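Local coordinates for MUTM (fpg) protein (Thermus thermophilus, PDB 1EE8) that belongs to the MutM (Fpg) family and joins a beta-sheet N-terminal domain, a helical H2TH domain and a zinc finger in one chain, at residues V47-K52 with G122-S127; E63-L68 with R103-R108; C241-E246 with C258-G263; G134-L139 with E185-L190. All coordinates share one frame; numbering follows the deposited sequence.

Interaction 1 of 4, residues V47-K52 with G122-S127; sequences VDRRGK and GPEPLS
Gly51 and Glu124 are the closest backbone pair, 6.7 Å between CA atoms, where the end of strand 42-50 leads into a turn and meets the irregular segment 122-127. Glu124 does most of the work, its chain bent at chi2 (68°) to bring the carboxylate in among three donors. Glu124 OE1 accepts a hydrogen bond from Gly51 N at 3.0 Å, on its syn side but well out of the carboxylate plane, and forms a salt bridge to Arg49 NH2 at 2.9 Å. Arg49 NH2 also bonds to Gly51 O at 2.9 Å, on a lone pair of the carbonyl, which ties the arginine to its own turn; Arg49 NE goes to Glu7, its other acid.

Arg50 comes to the other oxygen. Its NH1 forms a salt bridge to Glu124 OE2, modelled so short that the exact length is doubtful. The tip also grips Gly122 O end-on: Arg50 NH1 at 3.1 Å and NH2 at 2.9 Å both point to this one atom, which lies almost exactly in the guanidinium plane. On its own segment, Glu124 starts the type I turn that runs to Ser127. With two arginines around one carboxylate, Glu124 would be expected to stay ionised. This is a salt-bridge network that pins a strand of the N-terminal sheet of an Fpg-family protein to a loop of its H2TH region, between helices 117-120 and 132-140.

Interaction 2 of 4, residues E63-L68 with R103-R108; sequences ELVAHL and RLFGVR
Val65 and Phe105 face each other at the middle of an antiparallel ladder: Val65 N donates to Phe105 O at 2.8 Å, and Phe105 N returns a bond to Val65 O at 2.7 Å. Their side chains share a face of the sheet, crossing obliquely with the two CB atoms 4.0 Å apart. Phe105 CG stands anti to the carbonyl carbon (chi1 -56°), and its CD2 comes near Val65 CG1. Glu63 with Val107 and His67 with Arg103 are the other hydrogen-bonded pairs, each closed by two backbone bonds, and they place their side chains on the same face. There Val107 CG2, in the crowded position between N and carbonyl carbon, lies 4.0 Å from Glu63 CB and 4.2 Å from Val65 CG2.

The pairs between them are non-hydrogen-bonded, and CA-H...O contacts run alongside, such as Leu104 CA to Val65 O. Both strands belong to the mixed sheet of the N-terminal domain, where strand 62-67 lies between 103-108 and 53-58. On the face that carries Leu64, Ala66 and Leu104, Ala66 CB meets Leu104 CD2 at 3.5 Å. Gly106 has no side chain, and Leu64 CD1 lies over the backbone there, 4.2 Å from Gly106 CA.

Further out, the carboxylate of Glu63 is held by Tyr112 OH, the backbone N of Gly110 and a salt bridge to Arg109. Ile115 packs on both Val65 and Phe105, and Phe74 on Ala66. Arg103 turns its tip back to Arg100 O, while Arg108 at the strand end forms a salt bridge to Glu40 of the second subunit.

Interaction 3 of 4, residues C241-E246 with C258-G263; sequences CGRPVE and CPTCQG. With ZN (zinc ion), chain C.
Cys241 on one side and Cys258 and Cys261 on the other share a zinc ion, making this a metal-centred contact between two loops of the C-terminal finger. Each sulfur, like the SG of Cys241, sits 2.3 Å from the zinc, and Cys238 supplies the fourth ligand. Two of the thiolates also take backbone N-H groups: Cys241 SG from Arg243 N, and Cys258 SG from Cys261 N at 3.3 Å. Such bonds would be expected to draw off some of the negative charge on the sulfurs.

The four ligands come as two CxxC pairs flanking the hairpin of strands 246-249 and 254-257, the layout of the zinc finger found in Fpg and IleRS.

Beside the metal, Arg243 stretches fully out, CG anti to the backbone N (chi1 176°). Its NH2 donates to Thr260 OG1 at 2.7 Å, with the hydroxyl at the edge of the guanidinium and near its plane. Pro259 CB lies over one face of the Arg243 guanidinium, 3.6 Å above the plane and toward its rim. The neighbouring ring atom, Pro259 CG, meets the carboxylate carbon of Glu246, CD, at 3.3 Å, while Glu246 OE1 makes a long salt bridge to Arg243 NH1, 3.6 Å, beside the proline.

Interaction 4 of 4, residues G134-L139 with E185-L190; sequences GFFRGL and EEARRL
Phe136 and Ala187 form the closest approach of two helix segments that cross at 119°, with axes 10.2 Å apart. The apolar contacts come first. Phe136 CG stands anti to the backbone N (chi1 -175°), which carries one side of the ring to Ala187: Phe136 CD1 lies 3.4 Å from the methyl, Ala187 CB. Leu139 CD1 reaches Ala187 CB more loosely, at 4.2 Å, so the methyl is touched by two side chains one turn apart on helix 132-140. Phe135 takes the next turn of helix 184-203, its CZ 4.1 Å from Leu190 CG, with the two side chains at about a right angle.

A second kind of contact is ring edge to carbonyl. Phe135 CE1 comes to 3.7 Å from Ala187 O, and the oxygen lies near the ring plane, facing the slightly positive rim. One face of that ring is occupied from within its own helix by Leu139 CG, over the centre.

Among the charged groups, Arg189 pairs with Glu185 one turn before it and also bonds Ala171 O, while Glu186 bridges to Arg177. Leu139 and Leu190 also touch helix 146-152, extending the core of the H2TH region to a third helix. With aromatic rings, leucines and one methyl meeting across the crossing, and these polar groups turned to partners other than the facing helix, the two helices are held chiefly by the fit of apolar surfaces, without directional bonds to fix their spacing.

Interactions 2 and 4 are buried, whereas interactions 1 and 3 are only partly so. Interactions 1 and 2 reach the same sheet, with centres about 16 Å apart: interaction 2 is a backbone ladder inside it, and interaction 1 joins one of its strands to the H2TH region by salt bridges and hydrogen bonds. Interaction 4 lies within that helical region and uses apolar packing, on the opposite side of the chain's centre from interaction 2. Interaction 3 is farthest out, its centre about 26 Å from that of the chain. There the link between two short loops is mainly a metal centre, with an arginine-threonine bond and a proline beside it. Nearest atoms of interactions 3 and 4 remain about 7 Å apart.

Interaction 1 of 4, residues V47-K52 with G122-S127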
loop_
_atom_site.group_PDB
_atom_site.type_symbol
_atom_site.label_atom_id
_atom_site.label_comp_id
_atom_site.label_asym_id
_atom_site.label_seq_id
_atom_site.Cartn_x
_atom_site.Cartn_y
_atom_site.Cartn_z
ATOM N N VAL A 47 0.341 -10.569 -16.886
ATOM C CA VAL A 47 0.012 -9.246 -17.398
ATOM C C VAL A 47 -1.260 -9.467 -18.207
ATOM O O VAL A 47 -1.219 -10.009 -19.312
ATOM C CB VAL A 47 1.118 -8.681 -18.318
ATOM C CG1 VAL A 47 0.745 -7.269 -18.784
ATOM C CG2 VAL A 47 2.447 -8.650 -17.582
ATOM N N ASP A 48 -2.396 -9.089 -17.632
ATOM C CA ASP A 48 -3.674 -9.262 -18.307
ATOM C C ASP A 48 -4.159 -7.955 -18.919
ATOM O O ASP A 48 -3.611 -6.881 -18.657
ATOM C CB ASP A 48 -4.737 -9.773 -17.332
ATOM C CG ASP A 48 -4.368 -11.100 -16.698
ATOM O OD1 ASP A 48 -3.882 -11.997 -17.417
ATOM O OD2 ASP A 48 -4.575 -11.245 -15.475
ATOM N N ARG A 49 -5.186 -8.066 -19.748
ATOM C CA ARG A 49 -5.786 -6.908 -20.387
ATOM C C ARG A 49 -7.286 -7.073 -20.347
ATOM O O ARG A 49 -7.819 -8.131 -20.680
ATOM C CB ARG A 49 -5.357 -6.776 -21.852
ATOM C CG ARG A 49 -6.051 -5.605 -22.567
ATOM C CD ARG A 49 -5.849 -5.644 -24.080
ATOM N NE ARG A 49 -6.450 -6.838 -24.677
ATOM C CZ ARG A 49 -7.757 -7.072 -24.727
ATOM N NH1 ARG A 49 -8.211 -8.186 -25.283
ATOM N NH2 ARG A 49 -8.614 -6.193 -24.233
ATOM N N ARG A 50 -7.964 -6.025 -19.915
ATOM C CA ARG A 50 -9.410 -6.014 -19.869
ATOM C C ARG A 50 -9.714 -4.686 -20.544
ATOM O O ARG A 50 -9.321 -3.627 -20.046
ATOM C CB ARG A 50 -9.911 -6.010 -18.426
ATOM C CG ARG A 50 -11.411 -6.192 -18.301
ATOM C CD ARG A 50 -11.825 -7.627 -18.576
ATOM N NE ARG A 50 -13.275 -7.805 -18.477
ATOM C CZ ARG A 50 -14.140 -7.531 -19.450
ATOM N NH1 ARG A 50 -13.713 -7.064 -20.616
ATOM N NH2 ARG A 50 -15.438 -7.722 -19.253
ATOM N N GLY A 51 -10.385 -4.746 -21.687
ATOM C CA GLY A 51 -10.687 -3.530 -22.418
ATOM C C GLY A 51 -9.375 -2.854 -22.773
ATOM O O GLY A 51 -8.496 -3.459 -23.400
ATOM N N LYS A 52 -9.233 -1.604 -22.353
ATOM C CA LYS A 52 -8.024 -0.828 -22.614
ATOM C C LYS A 52 -7.106 -0.810 -21.406
ATOM O O LYS A 52 -6.102 -0.102 -21.399
ATOM C CB LYS A 52 -8.384 0.612 -22.971
ATOM C CG LYS A 52 -9.212 0.750 -24.223
ATOM C CD LYS A 52 -9.623 2.186 -24.444
ATOM C CE LYS A 52 -10.568 2.298 -25.623
ATOM N NZ LYS A 52 -11.185 3.649 -25.691
ATOM N N GLY A 122 -17.969 -4.683 -21.192
ATOM C CA GLY A 122 -18.677 -5.764 -21.846
ATOM C C GLY A 122 -17.716 -6.880 -22.201
ATOM O O GLY A 122 -16.541 -6.831 -21.835
ATOM N N PRO A 123 -18.183 -7.907 -22.921
ATOM C CA PRO A 123 -17.303 -9.016 -23.295
ATOM C C PRO A 123 -16.117 -8.573 -24.154
ATOM O O PRO A 123 -16.208 -7.595 -24.904
ATOM C CB PRO A 123 -18.246 -9.956 -24.040
ATOM C CG PRO A 123 -19.230 -9.006 -24.663
ATOM C CD PRO A 123 -19.515 -8.060 -23.531
ATOM N N GLU A 124 -15.007 -9.295 -24.033
ATOM C CA GLU A 124 -13.806 -8.992 -24.800
ATOM C C GLU A 124 -14.076 -9.356 -26.269
ATOM O O GLU A 124 -14.253 -10.529 -26.608
ATOM C CB GLU A 124 -12.626 -9.797 -24.252
ATOM C CG GLU A 124 -11.324 -9.006 -24.076
ATOM C CD GLU A 124 -11.392 -7.960 -22.970
ATOM O OE1 GLU A 124 -10.336 -7.659 -22.371
ATOM O OE2 GLU A 124 -12.489 -7.428 -22.699
ATOM N N PRO A 125 -14.112 -8.344 -27.154
ATOM C CA PRO A 125 -14.362 -8.463 -28.596
ATOM C C PRO A 125 -13.780 -9.688 -29.301
ATOM O O PRO A 125 -14.449 -10.301 -30.133
ATOM C CB PRO A 125 -13.796 -7.156 -29.145
ATOM C CG PRO A 125 -14.120 -6.190 -28.055
ATOM C CD PRO A 125 -13.724 -6.961 -26.813
ATOM N N LEU A 126 -12.541 -10.040 -28.982
ATOM C CA LEU A 126 -11.900 -11.189 -29.611
ATOM C C LEU A 126 -12.040 -12.467 -28.791
ATOM O O LEU A 126 -11.145 -13.312 -28.795
ATOM C CB LEU A 126 -10.417 -10.896 -29.849
ATOM C CG LEU A 126 -10.136 -9.699 -30.756
ATOM C CD1 LEU A 126 -8.638 -9.473 -30.847
ATOM C CD2 LEU A 126 -10.740 -9.945 -32.137
ATOM N N SER A 127 -13.163 -12.612 -28.093
ATOM C CA SER A 127 -13.385 -13.803 -27.279
ATOM C C SER A 127 -14.687 -14.493 -27.654
ATOM O O SER A 127 -15.522 -13.930 -28.367
ATOM C CB SER A 127 -13.414 -13.443 -25.786
ATOM O OG SER A 127 -14.609 -12.763 -25.436
#

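Interaction 2 of 4, residues E63-L68 with R103-R108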
loop_
_atom_site.group_PDB
_atom_site.type_symbol
_atom_site.label_atom_id
_atom_site.label_comp_id
_atom_site.label_asym_id
_atom_site.label_seq_id
_atom_site.Cartn_x
_atom_site.Cartn_y
_atom_site.Cartn_z
ATOM N N GLU A 63 -2.907 -6.193 -7.596
ATOM C CA GLU A 63 -2.889 -5.882 -9.017
ATOM C C GLU A 63 -2.472 -4.434 -9.230
ATOM O O GLU A 63 -2.885 -3.539 -8.493
ATOM C CB GLU A 63 -4.269 -6.096 -9.661
ATOM C CG GLU A 63 -4.783 -7.525 -9.611
ATOM C CD GLU A 63 -6.115 -7.705 -10.327
ATOM O OE1 GLU A 63 -7.105 -7.033 -9.957
ATOM O OE2 GLU A 63 -6.173 -8.529 -11.261
ATOM N N LEU A 64 -1.628 -4.211 -10.226
ATOM C CA LEU A 64 -1.225 -2.860 -10.556
ATOM C C LEU A 64 -1.960 -2.618 -11.865
ATOM O O LEU A 64 -1.618 -3.185 -12.902
ATOM C CB LEU A 64 0.285 -2.757 -10.754
ATOM C CG LEU A 64 0.816 -1.344 -11.025
ATOM C CD1 LEU A 64 0.416 -0.401 -9.896
ATOM C CD2 LEU A 64 2.329 -1.394 -11.159
ATOM N N VAL A 65 -3.001 -1.800 -11.800
ATOM C CA VAL A 65 -3.785 -1.510 -12.980
ATOM C C VAL A 65 -3.239 -0.272 -13.657
ATOM O O VAL A 65 -2.936 0.725 -12.997
ATOM C CB VAL A 65 -5.276 -1.306 -12.618
ATOM C CG1 VAL A 65 -6.080 -0.927 -13.864
ATOM C CG2 VAL A 65 -5.823 -2.580 -12.000
ATOM N N ALA A 66 -3.099 -0.346 -14.972
ATOM C CA ALA A 66 -2.590 0.777 -15.731
ATOM C C ALA A 66 -3.556 1.185 -16.827
ATOM O O ALA A 66 -4.057 0.347 -17.581
ATOM C CB ALA A 66 -1.221 0.435 -16.341
ATOM N N HIS A 67 -3.826 2.481 -16.889
ATOM C CA HIS A 67 -4.690 3.056 -17.906
ATOM C C HIS A 67 -3.768 4.000 -18.664
ATOM O O HIS A 67 -3.254 4.956 -18.096
ATOM C CB HIS A 67 -5.847 3.832 -17.269
ATOM C CG HIS A 67 -6.546 4.748 -18.221
ATOM N ND1 HIS A 67 -7.110 4.306 -19.400
ATOM C CD2 HIS A 67 -6.736 6.089 -18.193
ATOM C CE1 HIS A 67 -7.615 5.334 -20.057
ATOM N NE2 HIS A 67 -7.400 6.428 -19.347
ATOM N N LEU A 68 -3.553 3.713 -19.943
ATOM C CA LEU A 68 -2.650 4.508 -20.766
ATOM C C LEU A 68 -3.144 5.901 -21.124
ATOM O O LEU A 68 -2.366 6.857 -21.145
ATOM C CB LEU A 68 -2.308 3.738 -22.044
ATOM C CG LEU A 68 -1.726 2.342 -21.797
ATOM C CD1 LEU A 68 -1.202 1.755 -23.102
ATOM C CD2 LEU A 68 -0.599 2.426 -20.783
ATOM N N ARG A 103 -3.071 6.665 -15.872
ATOM C CA ARG A 103 -3.240 6.513 -14.436
ATOM C C ARG A 103 -2.733 5.137 -14.024
ATOM O O ARG A 103 -2.693 4.220 -14.839
ATOM C CB ARG A 103 -4.720 6.638 -14.058
ATOM C CG ARG A 103 -5.339 8.007 -14.320
ATOM C CD ARG A 103 -4.908 9.013 -13.272
ATOM N NE ARG A 103 -5.558 10.311 -13.459
ATOM C CZ ARG A 103 -5.238 11.181 -14.414
ATOM N NH1 ARG A 103 -5.886 12.337 -14.508
ATOM N NH2 ARG A 103 -4.264 10.906 -15.270
ATOM N N LEU A 104 -2.325 5.009 -12.766
ATOM C CA LEU A 104 -1.871 3.727 -12.232
ATOM C C LEU A 104 -2.667 3.507 -10.955
ATOM O O LEU A 104 -2.895 4.449 -10.191
ATOM C CB LEU A 104 -0.371 3.740 -11.903
ATOM C CG LEU A 104 0.644 3.650 -13.053
ATOM C CD1 LEU A 104 2.063 3.599 -12.463
ATOM C CD2 LEU A 104 0.372 2.413 -13.913
ATOM N N PHE A 105 -3.086 2.270 -10.728
ATOM C CA PHE A 105 -3.867 1.931 -9.548
ATOM C C PHE A 105 -3.340 0.684 -8.857
ATOM O O PHE A 105 -3.315 -0.400 -9.444
ATOM C CB PHE A 105 -5.325 1.668 -9.929
ATOM C CG PHE A 105 -5.987 2.801 -10.649
ATOM C CD1 PHE A 105 -6.635 3.810 -9.941
ATOM C CD2 PHE A 105 -5.988 2.848 -12.039
ATOM C CE1 PHE A 105 -7.282 4.850 -10.611
ATOM C CE2 PHE A 105 -6.635 3.888 -12.718
ATOM C CZ PHE A 105 -7.284 4.888 -11.997
ATOM N N GLY A 106 -2.919 0.841 -7.610
ATOM C CA GLY A 106 -2.457 -0.301 -6.846
ATOM C C GLY A 106 -3.708 -0.752 -6.120
ATOM O O GLY A 106 -4.330 0.038 -5.409
ATOM N N VAL A 107 -4.103 -2.003 -6.302
ATOM C CA VAL A 107 -5.316 -2.483 -5.646
ATOM C C VAL A 107 -5.238 -3.949 -5.243
ATOM O O VAL A 107 -4.488 -4.718 -5.831
ATOM C CB VAL A 107 -6.542 -2.346 -6.574
ATOM C CG1 VAL A 107 -6.789 -0.878 -6.930
ATOM C CG2 VAL A 107 -6.323 -3.177 -7.825
ATOM N N ARG A 108 -6.008 -4.323 -4.226
ATOM C CA ARG A 108 -6.062 -5.720 -3.824
ATOM C C ARG A 108 -6.732 -6.335 -5.049
ATOM O O ARG A 108 -7.557 -5.683 -5.685
ATOM C CB ARG A 108 -6.953 -5.893 -2.596
ATOM C CG ARG A 108 -6.386 -5.274 -1.329
ATOM C CD ARG A 108 -5.968 -6.352 -0.331
ATOM N NE ARG A 108 -4.969 -7.273 -0.874
ATOM C CZ ARG A 108 -4.506 -8.340 -0.225
ATOM N NH1 ARG A 108 -4.954 -8.624 0.995
ATOM N NH2 ARG A 108 -3.598 -9.124 -0.791
#

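Interaction 3 of 4, residues C241-E246 with C258-G263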
loop_
_atom_site.group_PDB
_atom_site.type_symbol
_atom_site.label_atom_id
_atom_site.label_comp_id
_atom_site.label_asym_id
_atom_site.label_seq_id
_atom_site.Cartn_x
_atom_site.Cartn_y
_atom_site.Cartn_z
ATOM N N CYS A 241 -14.106 3.810 -53.389
ATOM C CA CYS A 241 -14.751 4.594 -54.442
ATOM C C CYS A 241 -13.957 5.810 -54.906
ATOM O O CYS A 241 -14.399 6.539 -55.798
ATOM C CB CYS A 241 -16.125 5.062 -53.972
ATOM S SG CYS A 241 -16.053 6.409 -52.784
ATOM N N GLY A 242 -12.800 6.043 -54.290
ATOM C CA GLY A 242 -11.969 7.170 -54.672
ATOM C C GLY A 242 -12.444 8.553 -54.253
ATOM O O GLY A 242 -11.757 9.540 -54.508
ATOM N N ARG A 243 -13.612 8.639 -53.622
ATOM C CA ARG A 243 -14.135 9.928 -53.173
ATOM C C ARG A 243 -13.378 10.395 -51.925
ATOM O O ARG A 243 -12.828 9.578 -51.183
ATOM C CB ARG A 243 -15.635 9.815 -52.865
ATOM C CG ARG A 243 -16.248 11.090 -52.302
ATOM C CD ARG A 243 -17.745 10.978 -52.044
ATOM N NE ARG A 243 -18.257 12.206 -51.436
ATOM C CZ ARG A 243 -19.536 12.430 -51.145
ATOM N NH1 ARG A 243 -19.899 13.581 -50.588
ATOM N NH2 ARG A 243 -20.452 11.509 -51.415
ATOM N N PRO A 244 -13.328 11.719 -51.689
ATOM C CA PRO A 244 -12.629 12.282 -50.523
ATOM C C PRO A 244 -13.201 11.866 -49.165
ATOM O O PRO A 244 -14.378 12.089 -48.883
ATOM C CB PRO A 244 -12.748 13.791 -50.742
ATOM C CG PRO A 244 -12.765 13.913 -52.236
ATOM C CD PRO A 244 -13.694 12.787 -52.640
ATOM N N VAL A 245 -12.360 11.274 -48.320
ATOM C CA VAL A 245 -12.800 10.859 -46.991
ATOM C C VAL A 245 -13.151 12.101 -46.174
ATOM O O VAL A 245 -12.404 13.080 -46.169
ATOM C CB VAL A 245 -11.697 10.073 -46.253
ATOM C CG1 VAL A 245 -12.129 9.788 -44.827
ATOM C CG2 VAL A 245 -11.401 8.773 -46.988
ATOM N N GLU A 246 -14.287 12.062 -45.490
ATOM C CA GLU A 246 -14.719 13.189 -44.672
ATOM C C GLU A 246 -14.551 12.931 -43.180
ATOM O O GLU A 246 -14.415 11.785 -42.738
ATOM C CB GLU A 246 -16.185 13.519 -44.947
ATOM C CG GLU A 246 -16.461 13.970 -46.363
ATOM C CD GLU A 246 -17.848 14.554 -46.513
ATOM O OE1 GLU A 246 -18.248 14.829 -47.664
ATOM O OE2 GLU A 246 -18.534 14.741 -45.480
ATOM N N CYS A 258 -16.572 7.521 -45.294
ATOM C CA CYS A 258 -16.798 7.843 -46.696
ATOM C C CYS A 258 -18.301 8.012 -46.800
ATOM O O CYS A 258 -19.060 7.063 -46.561
ATOM C CB CYS A 258 -16.358 6.710 -47.628
ATOM S SG CYS A 258 -16.854 6.985 -49.366
ATOM N N PRO A 259 -18.758 9.227 -47.138
ATOM C CA PRO A 259 -20.196 9.485 -47.257
ATOM C C PRO A 259 -20.880 8.521 -48.222
ATOM O O PRO A 259 -21.901 7.913 -47.891
ATOM C CB PRO A 259 -20.247 10.933 -47.740
ATOM C CG PRO A 259 -19.004 11.533 -47.123
ATOM C CD PRO A 259 -17.982 10.455 -47.391
ATOM N N THR A 260 -20.313 8.371 -49.412
ATOM C CA THR A 260 -20.911 7.480 -50.396
ATOM C C THR A 260 -20.930 6.022 -49.962
ATOM O O THR A 260 -21.990 5.409 -49.898
ATOM C CB THR A 260 -20.201 7.567 -51.756
ATOM O OG1 THR A 260 -20.265 8.913 -52.240
ATOM C CG2 THR A 260 -20.886 6.647 -52.765
ATOM N N CYS A 261 -19.762 5.468 -49.656
ATOM C CA CYS A 261 -19.675 4.068 -49.250
ATOM C C CYS A 261 -20.362 3.710 -47.936
ATOM O O CYS A 261 -20.693 2.547 -47.711
ATOM C CB CYS A 261 -18.213 3.637 -49.175
ATOM S SG CYS A 261 -17.416 3.537 -50.779
ATOM N N GLN A 262 -20.582 4.695 -47.072
ATOM C CA GLN A 262 -21.209 4.416 -45.787
ATOM C C GLN A 262 -22.613 4.989 -45.584
ATOM O O GLN A 262 -23.013 5.314 -44.466
ATOM C CB GLN A 262 -20.266 4.853 -44.662
ATOM C CG GLN A 262 -19.014 3.981 -44.592
ATOM C CD GLN A 262 -18.004 4.451 -43.562
ATOM O OE1 GLN A 262 -17.139 5.286 -43.849
ATOM N NE2 GLN A 262 -18.111 3.917 -42.351
ATOM N N GLY A 263 -23.361 5.098 -46.678
ATOM C CA GLY A 263 -24.730 5.578 -46.612
ATOM C C GLY A 263 -24.987 6.971 -46.076
ATOM O O GLY A 263 -25.973 7.192 -45.378
HETATM ZN ZN ZN C . -15.980 5.310 -50.748
#

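Interaction 4 of 4, residues G134-L139 with E185-L190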
loop_
_atom_site.group_PDB
_atom_site.type_symbol
_atom_site.label_atom_id
_atom_site.label_comp_id
_atom_site.label_asym_id
_atom_site.label_seq_id
_atom_site.Cartn_x
_atom_site.Cartn_y
_atom_site.Cartn_z
ATOM N N GLY A 134 -26.399 -10.801 -27.987
ATOM C CA GLY A 134 -26.246 -9.721 -27.028
ATOM C C GLY A 134 -25.875 -8.424 -27.722
ATOM O O GLY A 134 -26.448 -7.368 -27.441
ATOM N N PHE A 135 -24.915 -8.507 -28.641
ATOM C CA PHE A 135 -24.466 -7.339 -29.390
ATOM C C PHE A 135 -25.640 -6.706 -30.120
ATOM O O PHE A 135 -25.888 -5.504 -29.999
ATOM C CB PHE A 135 -23.368 -7.740 -30.388
ATOM C CG PHE A 135 -22.913 -6.611 -31.278
ATOM C CD1 PHE A 135 -23.239 -6.601 -32.633
ATOM C CD2 PHE A 135 -22.173 -5.550 -30.757
ATOM C CE1 PHE A 135 -22.834 -5.547 -33.461
ATOM C CE2 PHE A 135 -21.763 -4.492 -31.572
ATOM C CZ PHE A 135 -22.096 -4.492 -32.929
ATOM N N PHE A 136 -26.375 -7.525 -30.868
ATOM C CA PHE A 136 -27.529 -7.046 -31.614
ATOM C C PHE A 136 -28.551 -6.422 -30.662
ATOM O O PHE A 136 -29.016 -5.302 -30.890
ATOM C CB PHE A 136 -28.153 -8.205 -32.413
ATOM C CG PHE A 136 -29.292 -7.789 -33.305
ATOM C CD1 PHE A 136 -29.205 -6.637 -34.082
ATOM C CD2 PHE A 136 -30.446 -8.561 -33.386
ATOM C CE1 PHE A 136 -30.250 -6.260 -34.925
ATOM C CE2 PHE A 136 -31.497 -8.192 -34.226
ATOM C CZ PHE A 136 -31.400 -7.040 -34.998
ATOM N N ARG A 137 -28.892 -7.136 -29.590
ATOM C CA ARG A 137 -29.846 -6.613 -28.613
ATOM C C ARG A 137 -29.360 -5.277 -28.062
ATOM O O ARG A 137 -30.148 -4.343 -27.876
ATOM C CB ARG A 137 -30.039 -7.601 -27.456
ATOM C CG ARG A 137 -30.885 -7.035 -26.313
ATOM C CD ARG A 137 -31.305 -8.089 -25.278
ATOM N NE ARG A 137 -30.187 -8.854 -24.724
ATOM C CZ ARG A 137 -29.678 -9.956 -25.277
ATOM N NH1 ARG A 137 -30.181 -10.435 -26.409
ATOM N NH2 ARG A 137 -28.666 -10.582 -24.697
ATOM N N GLY A 138 -28.057 -5.194 -27.806
ATOM C CA GLY A 138 -27.478 -3.972 -27.279
ATOM C C GLY A 138 -27.660 -2.799 -28.215
ATOM O O GLY A 138 -27.770 -1.653 -27.780
ATOM N N LEU A 139 -27.702 -3.080 -29.512
ATOM C CA LEU A 139 -27.872 -2.025 -30.500
ATOM C C LEU A 139 -29.338 -1.624 -30.630
ATOM O O LEU A 139 -29.662 -0.442 -30.775
ATOM C CB LEU A 139 -27.331 -2.492 -31.857
ATOM C CG LEU A 139 -25.858 -2.914 -31.862
ATOM C CD1 LEU A 139 -25.492 -3.515 -33.207
ATOM C CD2 LEU A 139 -24.983 -1.705 -31.552
ATOM N N GLU A 185 -29.049 -7.885 -40.537
ATOM C CA GLU A 185 -28.009 -8.162 -41.514
ATOM C C GLU A 185 -26.935 -7.081 -41.396
ATOM O O GLU A 185 -25.743 -7.358 -41.501
ATOM C CB GLU A 185 -28.613 -8.184 -42.922
ATOM C CG GLU A 185 -27.657 -8.596 -44.021
ATOM C CD GLU A 185 -26.701 -7.491 -44.396
ATOM O OE1 GLU A 185 -27.165 -6.340 -44.580
ATOM O OE2 GLU A 185 -25.491 -7.774 -44.516
ATOM N N GLU A 186 -27.365 -5.847 -41.169
ATOM C CA GLU A 186 -26.426 -4.750 -41.017
ATOM C C GLU A 186 -25.624 -4.960 -39.734
ATOM O O GLU A 186 -24.404 -4.767 -39.710
ATOM C CB GLU A 186 -27.179 -3.412 -40.999
ATOM C CG GLU A 186 -27.635 -2.972 -42.391
ATOM C CD GLU A 186 -28.422 -1.676 -42.395
ATOM O OE1 GLU A 186 -28.342 -0.949 -43.410
ATOM O OE2 GLU A 186 -29.130 -1.383 -41.403
ATOM N N ALA A 187 -26.307 -5.390 -38.677
ATOM C CA ALA A 187 -25.657 -5.646 -37.397
ATOM C C ALA A 187 -24.647 -6.776 -37.516
ATOM O O ALA A 187 -23.589 -6.733 -36.894
ATOM C CB ALA A 187 -26.694 -5.987 -36.331
ATOM N N ARG A 188 -24.972 -7.797 -38.301
ATOM C CA ARG A 188 -24.040 -8.908 -38.475
ATOM C C ARG A 188 -22.766 -8.454 -39.204
ATOM O O ARG A 188 -21.679 -8.965 -38.938
ATOM C CB ARG A 188 -24.697 -10.068 -39.240
ATOM C CG ARG A 188 -25.598 -10.959 -38.377
ATOM C CD ARG A 188 -25.619 -12.406 -38.882
ATOM N NE ARG A 188 -26.391 -13.300 -38.011
ATOM C CZ ARG A 188 -27.720 -13.299 -37.916
ATOM N NH1 ARG A 188 -28.438 -12.453 -38.640
ATOM N NH2 ARG A 188 -28.330 -14.137 -37.089
ATOM N N ARG A 189 -22.898 -7.504 -40.129
ATOM C CA ARG A 189 -21.728 -7.005 -40.852
ATOM C C ARG A 189 -20.817 -6.238 -39.897
ATOM O O ARG A 189 -19.597 -6.403 -39.915
ATOM C CB ARG A 189 -22.135 -6.077 -41.996
ATOM C CG ARG A 189 -22.737 -6.772 -43.193
ATOM C CD ARG A 189 -22.289 -6.094 -44.480
ATOM N NE ARG A 189 -22.664 -4.684 -44.538
ATOM C CZ ARG A 189 -23.890 -4.243 -44.789
ATOM N NH1 ARG A 189 -24.130 -2.938 -44.823
ATOM N NH2 ARG A 189 -24.875 -5.106 -45.017
ATOM N N LEU A 190 -21.422 -5.396 -39.066
ATOM C CA LEU A 190 -20.672 -4.606 -38.101
ATOM C C LEU A 190 -19.997 -5.521 -37.077
ATOM O O LEU A 190 -18.869 -5.267 -36.642
ATOM C CB LEU A 190 -21.607 -3.615 -37.405
ATOM C CG LEU A 190 -20.959 -2.630 -36.427
ATOM C CD1 LEU A 190 -19.763 -1.961 -37.089
ATOM C CD2 LEU A 190 -21.981 -1.596 -35.993
#